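Local coordinates for HTH tetR-type domain-containing protein (Streptomyces coelicolor A3, PDB 3IUV) that probably acts as a TetR-family transcription factor, binding regulatory DNA through its helix-turn-helix domain, although its own function remains uncharacterised, at residues Q13-A18 with R34-E39; A70-A75 with L94-G99; A84-E89 with A138-T143. All coordinates share one frame; numbering follows the deposited sequence.

Contact 1. Residues Q13-A18 with R34-E39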
# COMPACT_ATOMS: atom_id res chain seq x y z
N GLN A 13 -19.59 19.02 4.17
CA GLN A 13 -18.29 19.08 3.55
C GLN A 13 -17.24 19.47 4.59
O GLN A 13 -16.18 18.83 4.70
CB GLN A 13 -18.31 20.13 2.45
CG GLN A 13 -17.04 20.15 1.60
CD GLN A 13 -16.81 18.82 0.92
OE1 GLN A 13 -17.74 18.19 0.40
NE2 GLN A 13 -15.56 18.38 0.93
N ARG A 14 -17.55 20.52 5.34
CA ARG A 14 -16.65 20.99 6.38
C ARG A 14 -16.31 19.82 7.25
O ARG A 14 -15.15 19.65 7.64
CB ARG A 14 -17.33 22.06 7.24
CG ARG A 14 -17.35 23.44 6.62
CD ARG A 14 -18.12 24.38 7.51
NE ARG A 14 -17.81 24.15 8.92
CZ ARG A 14 -18.38 24.82 9.93
NH1 ARG A 14 -19.28 25.75 9.66
NH2 ARG A 14 -18.05 24.55 11.19
N ILE A 15 -17.33 19.01 7.53
CA ILE A 15 -17.15 17.82 8.36
C ILE A 15 -16.17 16.81 7.73
O ILE A 15 -15.15 16.47 8.34
CB ILE A 15 -18.52 17.17 8.72
CG1 ILE A 15 -19.26 18.04 9.76
CG2 ILE A 15 -18.34 15.71 9.22
CD1 ILE A 15 -20.63 17.54 10.15
N ILE A 16 -16.47 16.37 6.51
CA ILE A 16 -15.61 15.43 5.79
C ILE A 16 -14.18 15.92 5.69
O ILE A 16 -13.22 15.16 5.90
CB ILE A 16 -16.15 15.18 4.40
CG1 ILE A 16 -17.50 14.46 4.49
CG2 ILE A 16 -15.15 14.39 3.58
CD1 ILE A 16 -18.19 14.28 3.17
N ASP A 17 -14.03 17.19 5.35
CA ASP A 17 -12.71 17.79 5.19
C ASP A 17 -11.96 17.72 6.49
O ASP A 17 -10.78 17.41 6.53
CB ASP A 17 -12.85 19.24 4.74
CG ASP A 17 -13.22 19.36 3.27
OD1 ASP A 17 -12.72 18.54 2.47
OD2 ASP A 17 -14.00 20.27 2.92
N ALA A 18 -12.67 17.99 7.57
CA ALA A 18 -12.09 17.92 8.90
C ALA A 18 -11.67 16.49 9.22
O ALA A 18 -10.59 16.27 9.75
CB ALA A 18 -13.09 18.44 9.94
N ARG A 34 -16.41 12.76 17.86
CA ARG A 34 -16.09 13.81 18.80
C ARG A 34 -14.86 14.60 18.34
O ARG A 34 -14.80 15.81 18.53
CB ARG A 34 -15.91 13.22 20.21
CG ARG A 34 -16.15 14.21 21.32
CD ARG A 34 -17.01 13.61 22.42
NE ARG A 34 -17.39 14.62 23.41
CZ ARG A 34 -18.48 14.55 24.17
NH1 ARG A 34 -19.30 13.52 24.06
NH2 ARG A 34 -18.75 15.52 25.05
N THR A 35 -13.90 13.92 17.71
CA THR A 35 -12.64 14.56 17.32
C THR A 35 -12.79 15.30 16.00
O THR A 35 -12.18 16.35 15.78
CB THR A 35 -11.49 13.56 17.13
OG1 THR A 35 -11.67 12.45 18.01
CG2 THR A 35 -10.18 14.24 17.44
N VAL A 36 -13.60 14.73 15.13
CA VAL A 36 -14.03 15.41 13.92
C VAL A 36 -14.91 16.62 14.27
O VAL A 36 -14.82 17.66 13.62
CB VAL A 36 -14.80 14.44 13.02
CG1 VAL A 36 -14.84 14.98 11.60
CG2 VAL A 36 -14.13 13.09 13.05
N ALA A 37 -15.76 16.50 15.28
CA ALA A 37 -16.58 17.63 15.69
C ALA A 37 -15.68 18.78 16.15
O ALA A 37 -15.80 19.91 15.70
CB ALA A 37 -17.56 17.24 16.79
N ALA A 38 -14.77 18.46 17.06
CA ALA A 38 -13.77 19.43 17.49
C ALA A 38 -13.09 20.08 16.29
O ALA A 38 -13.18 21.30 16.12
CB ALA A 38 -12.73 18.76 18.39
N GLU A 39 -12.44 19.29 15.45
CA GLU A 39 -11.67 19.86 14.34
C GLU A 39 -12.51 20.74 13.43
O GLU A 39 -12.01 21.71 12.87
CB GLU A 39 -10.95 18.79 13.51
CG GLU A 39 -9.41 18.84 13.60
CD GLU A 39 -8.85 20.27 13.57
OE1 GLU A 39 -8.87 20.95 14.63
OE2 GLU A 39 -8.37 20.71 12.50
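Val36 and Ala18 meet at the centre of this helix crossing, with Glu39 closing one side. The segments of the two helices run at 111° to each other, their axes 8.8 Å apart. The small Ala18 lets the backbones come close, to 5.8 Å between Ala18 CA and Glu39 CA. CB of Ala18 lies 4.2 Å from CG1 of Val36 and as far from CB of Glu39. With CG1 anti to its backbone N (chi1 -160°), Val36 lays that branch against helix 11-24, 3.6 Å from the carbonyl O of Ile15; the CG2 methyl of Ile15 adds a looser apolar contact. Glu39 gives only its aliphatic root to the packing, while its carboxylate forms a salt bridge with Arg21, one turn further along helix 11-24. An acid with a methylene base therefore fits this solvent-exposed margin. Helix 33-40 falls in the predicted helix-turn-helix motif, and helix 11-24 packs across it, as in the three-helix DNA-binding domain of TetR proteins. Helix 44-50 completes that core through Thr47 and His50, which touch Ile15, while Leu57 of helix 54-73 covers Val36.

Contact 2. Residues A70-A75 with L94-G99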
# COMPACT_ATOMS: atom_id res chain seq x y z
N ALA A 70 -10.16 10.81 -9.69
CA ALA A 70 -11.00 10.64 -10.88
C ALA A 70 -11.21 11.97 -11.59
O ALA A 70 -11.68 12.01 -12.73
CB ALA A 70 -12.35 10.01 -10.53
N ARG A 71 -10.85 13.06 -10.91
CA ARG A 71 -10.96 14.39 -11.49
C ARG A 71 -9.64 14.80 -12.13
O ARG A 71 -9.61 15.70 -12.97
CB ARG A 71 -11.43 15.40 -10.44
CG ARG A 71 -12.96 15.57 -10.42
CD ARG A 71 -13.49 16.17 -9.13
NE ARG A 71 -12.48 16.98 -8.43
CZ ARG A 71 -12.23 16.90 -7.13
NH1 ARG A 71 -11.28 17.68 -6.60
NH2 ARG A 71 -12.92 16.07 -6.35
N VAL A 72 -8.55 14.15 -11.72
CA VAL A 72 -7.27 14.26 -12.41
C VAL A 72 -7.35 13.47 -13.71
O VAL A 72 -6.88 13.89 -14.77
CB VAL A 72 -6.14 13.64 -11.58
CG1 VAL A 72 -4.79 13.78 -12.31
CG2 VAL A 72 -6.12 14.26 -10.18
N VAL A 73 -7.97 12.30 -13.61
CA VAL A 73 -8.17 11.41 -14.73
C VAL A 73 -9.08 12.05 -15.76
O VAL A 73 -8.74 12.15 -16.94
CB VAL A 73 -8.82 10.10 -14.25
CG1 VAL A 73 -9.46 9.34 -15.42
CG2 VAL A 73 -7.80 9.25 -13.53
N ALA A 74 -10.26 12.46 -15.30
CA ALA A 74 -11.20 13.16 -16.15
C ALA A 74 -10.58 14.44 -16.74
O ALA A 74 -11.09 14.96 -17.72
CB ALA A 74 -12.47 13.48 -15.37
N ALA A 75 -9.48 14.92 -16.18
CA ALA A 75 -8.77 16.06 -16.77
C ALA A 75 -7.74 15.64 -17.83
O ALA A 75 -7.06 16.49 -18.42
CB ALA A 75 -8.11 16.91 -15.69
N LEU A 94 -0.38 10.53 -12.90
CA LEU A 94 0.44 10.27 -11.73
C LEU A 94 1.26 11.48 -11.28
O LEU A 94 1.36 11.75 -10.08
CB LEU A 94 1.37 9.08 -11.98
CG LEU A 94 0.80 7.70 -11.73
CD1 LEU A 94 1.93 6.78 -11.27
CD2 LEU A 94 -0.30 7.77 -10.68
N GLY A 95 1.85 12.21 -12.22
CA GLY A 95 2.59 13.42 -11.89
C GLY A 95 1.73 14.44 -11.15
O GLY A 95 2.18 15.07 -10.20
N GLU A 96 0.48 14.59 -11.57
CA GLU A 96 -0.44 15.51 -10.92
C GLU A 96 -0.91 14.99 -9.57
O GLU A 96 -0.75 15.65 -8.54
CB GLU A 96 -1.63 15.81 -11.82
CG GLU A 96 -1.25 16.54 -13.08
CD GLU A 96 -2.40 16.66 -14.05
OE1 GLU A 96 -3.56 16.85 -13.62
OE2 GLU A 96 -2.14 16.57 -15.27
N TRP A 97 -1.51 13.80 -9.57
CA TRP A 97 -1.99 13.13 -8.36
C TRP A 97 -0.98 13.16 -7.23
O TRP A 97 -1.34 13.02 -6.06
CB TRP A 97 -2.35 11.68 -8.70
CG TRP A 97 -2.86 10.84 -7.56
CD1 TRP A 97 -2.34 9.65 -7.13
CD2 TRP A 97 -4.02 11.09 -6.74
NE1 TRP A 97 -3.09 9.15 -6.09
CE2 TRP A 97 -4.12 10.01 -5.83
CE3 TRP A 97 -4.96 12.13 -6.68
CZ2 TRP A 97 -5.14 9.94 -4.87
CZ3 TRP A 97 -5.97 12.05 -5.72
CH2 TRP A 97 -6.05 10.97 -4.83
N LEU A 98 0.30 13.32 -7.57
CA LEU A 98 1.35 13.34 -6.57
C LEU A 98 1.88 14.77 -6.27
O LEU A 98 1.99 15.16 -5.10
CB LEU A 98 2.48 12.35 -6.93
CG LEU A 98 2.08 10.87 -7.10
CD1 LEU A 98 3.10 10.11 -7.93
CD2 LEU A 98 1.83 10.15 -5.76
N GLY A 99 2.18 15.55 -7.30
CA GLY A 99 2.54 16.94 -7.11
C GLY A 99 1.62 17.62 -6.11
O GLY A 99 0.40 17.49 -6.19
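Val72 and Trp97 bring the two backbones nearest, their CA atoms 6.7 Å apart, near the C-terminal parts of helix 54-73 and helix 86-98. Val72 carries the contact from its helix: its CB points at the opposite segment, and its two methyls divide the work. CG1, anti to the backbone N (chi1 -179°), lies against the side chain of Glu96, 3.8 Å from the CB of Glu96. The same methyl is 3.6 Å from OE1 of Glu96, a van der Waals approach to the carboxylate. The two side chains pass in opposite senses, and CG1 lies beside Glu96 from its CB to its carboxylate. CG2 of Val72 turns to the indole of Trp97 and meets CE3, on the six-membered ring, at 4.3 Å in an oblique approach.

The residue types follow from this mixed setting. Valine is compact and branched next to the backbone, and can touch both neighbours at once without a long chain. Glutamate suits its exposed place, because its chain runs extended beyond CG, with CB beside Val72 CG1 and the polar carboxylate reaching past it; OE2 has a weak hydrogen bond from His76. Tryptophan supplies a broad apolar surface, of which Val72 covers only part.

Phe69, one turn earlier in helix 54-73, stacks edge-to-face with the Trp97 indole, so this helix meets the ring through both an aromatic and a methyl. On helix 86-98, Leu94 turns away from helix 54-73 and packs on Ile155 and Cys156. The contact thus sits at the surface, joining the long helix that leads out of the DNA-binding region to helix 86-98, which on another side packs through that leucine against helix 142-161.

Contact 3. Residues A84-E89 with A138-T143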
# COMPACT_ATOMS: atom_id res chain seq x y z
N ALA A 84 -3.53 9.02 -28.83
CA ALA A 84 -2.72 9.65 -27.81
C ALA A 84 -1.75 8.67 -27.15
O ALA A 84 -2.02 7.47 -27.08
CB ALA A 84 -3.60 10.32 -26.79
N ASP A 85 -0.63 9.19 -26.66
CA ASP A 85 0.40 8.39 -26.02
C ASP A 85 -0.04 7.92 -24.65
O ASP A 85 -0.00 8.69 -23.68
CB ASP A 85 1.68 9.23 -25.87
CG ASP A 85 2.75 8.52 -25.06
OD1 ASP A 85 2.81 7.27 -25.09
OD2 ASP A 85 3.53 9.22 -24.39
N LEU A 86 -0.44 6.65 -24.56
CA LEU A 86 -0.97 6.11 -23.33
C LEU A 86 -0.02 6.25 -22.13
O LEU A 86 -0.40 6.79 -21.10
CB LEU A 86 -1.36 4.64 -23.50
CG LEU A 86 -1.97 4.13 -22.19
CD1 LEU A 86 -3.02 5.15 -21.70
CD2 LEU A 86 -2.56 2.72 -22.34
N SER A 87 1.20 5.74 -22.29
CA SER A 87 2.24 5.85 -21.27
C SER A 87 2.39 7.27 -20.81
O SER A 87 2.35 7.56 -19.61
CB SER A 87 3.59 5.40 -21.84
OG SER A 87 3.54 4.04 -22.22
N GLY A 88 2.60 8.15 -21.78
CA GLY A 88 2.77 9.57 -21.52
C GLY A 88 1.65 10.14 -20.68
O GLY A 88 1.91 10.83 -19.70
N GLU A 89 0.41 9.85 -21.07
CA GLU A 89 -0.77 10.39 -20.39
C GLU A 89 -0.88 9.91 -18.95
O GLU A 89 -1.20 10.69 -18.05
CB GLU A 89 -2.06 10.05 -21.17
CG GLU A 89 -2.37 11.01 -22.32
CD GLU A 89 -2.74 12.41 -21.85
OE1 GLU A 89 -1.92 13.33 -22.02
OE2 GLU A 89 -3.85 12.61 -21.31
N ALA A 138 -10.78 -1.12 -21.84
CA ALA A 138 -11.33 -0.68 -23.11
C ALA A 138 -10.25 -0.16 -24.08
O ALA A 138 -10.30 -0.44 -25.29
CB ALA A 138 -12.40 0.38 -22.88
N ARG A 139 -9.26 0.58 -23.54
CA ARG A 139 -8.24 1.18 -24.40
C ARG A 139 -7.06 0.28 -24.73
O ARG A 139 -6.22 0.64 -25.56
CB ARG A 139 -7.72 2.50 -23.83
CG ARG A 139 -7.05 3.34 -24.90
CD ARG A 139 -5.65 3.64 -24.51
NE ARG A 139 -4.70 3.58 -25.62
CZ ARG A 139 -4.07 4.64 -26.09
NH1 ARG A 139 -4.31 5.83 -25.54
NH2 ARG A 139 -3.19 4.53 -27.09
N THR A 140 -6.98 -0.87 -24.07
CA THR A 140 -5.94 -1.85 -24.37
C THR A 140 -6.53 -3.25 -24.35
O THR A 140 -7.35 -3.59 -25.21
CB THR A 140 -4.72 -1.76 -23.39
OG1 THR A 140 -5.12 -2.12 -22.05
CG2 THR A 140 -4.06 -0.34 -23.43
N ASP A 141 -6.13 -4.03 -23.37
CA ASP A 141 -6.69 -5.36 -23.15
C ASP A 141 -6.72 -5.56 -21.64
O ASP A 141 -6.06 -4.81 -20.92
CB ASP A 141 -5.83 -6.43 -23.81
CG ASP A 141 -4.52 -6.63 -23.10
OD1 ASP A 141 -4.47 -7.41 -22.11
OD2 ASP A 141 -3.54 -6.02 -23.55
N PRO A 142 -7.45 -6.58 -21.17
CA PRO A 142 -7.65 -6.74 -19.73
C PRO A 142 -6.31 -6.92 -19.02
O PRO A 142 -6.05 -6.30 -17.99
CB PRO A 142 -8.50 -8.02 -19.63
CG PRO A 142 -9.01 -8.28 -21.00
CD PRO A 142 -7.99 -7.72 -21.93
N THR A 143 -5.47 -7.78 -19.58
CA THR A 143 -4.23 -8.12 -18.92
C THR A 143 -3.41 -6.86 -18.63
O THR A 143 -3.15 -6.51 -17.46
CB THR A 143 -3.45 -9.15 -19.72
OG1 THR A 143 -3.95 -10.47 -19.43
CG2 THR A 143 -1.99 -9.09 -19.35
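Arg139 reaches from the end of helix 121-139 to the carbonyl of Ala84, just before helix 86-98 begins, and grips that one oxygen end-on with two nitrogens. NH2 of Arg139 donates to O of Ala84 over 3.2 Å, almost in line with the carbonyl bond (C=O...N 170°). NH1 of Arg139 donates to the same oxygen, also over 3.2 Å, but from above the carbonyl plane. Both bonds are somewhat bent at the hydrogen, consistent with two donors of one guanidinium converging on a single oxygen. The oxygen itself lies close to the guanidinium plane, at its edge. NH1 has a further, weak bond to the carbonyl O of Leu79.

Leu86 covers one face of the guanidinium, its CB 3.7 Å from the plane of the Arg139 group and over its centre, and its CD2 packs on CD of Arg139 at 3.9 Å. A chi2 of -122° and a chi3 of 141° bend the arginine chain and set the guanidinium face against that CB. Crossing Leu86 at about a right angle, Thr140 sets its CG2 3.6 Å from CD2 of Leu86, while its hydroxyl is bonded to the carbonyl O of Leu136, one turn back on helix 121-139. Threonine suits a helix end in this way, with a methyl for the leucine and a hydroxyl for the backbone.

Replacing Arg139 by an alanine removes both donors, and the Ala84 carbonyl would probably lose this pair of bonds and one side of Leu86 its cover. Asp85, at the N-cap of helix 86-98, has its carboxylate 6.9 Å (OD1) from NH2 of Arg139, too far for a salt bridge, though the opposite charges may attract weakly. The cation is thus spent on a neutral main-chain carbonyl, with a weaker second one at Leu79, and the contact pins the loop before helix 86-98 to the end of helix 121-139 without pairing opposite charges.

The contacts run from the DNA-binding end of the chain to the far end of the C-terminal domain. Contact 1 closes before the others open and lies about 25 Å from contact 2 and about 39 Å from contact 3, centre to centre, with the chain's centre between contacts 1 and 3. Helix 54-73, which packs on contact 1, supplies one side of contact 2 at its other end. Contacts 2 and 3, their centres about 16 Å apart, share helix 86-98 near its two ends and alternate along the sequence. Helix 54-73 thus joins the DNA-binding end to the C-terminal domain and is a plausible route between them, as in TetR relatives.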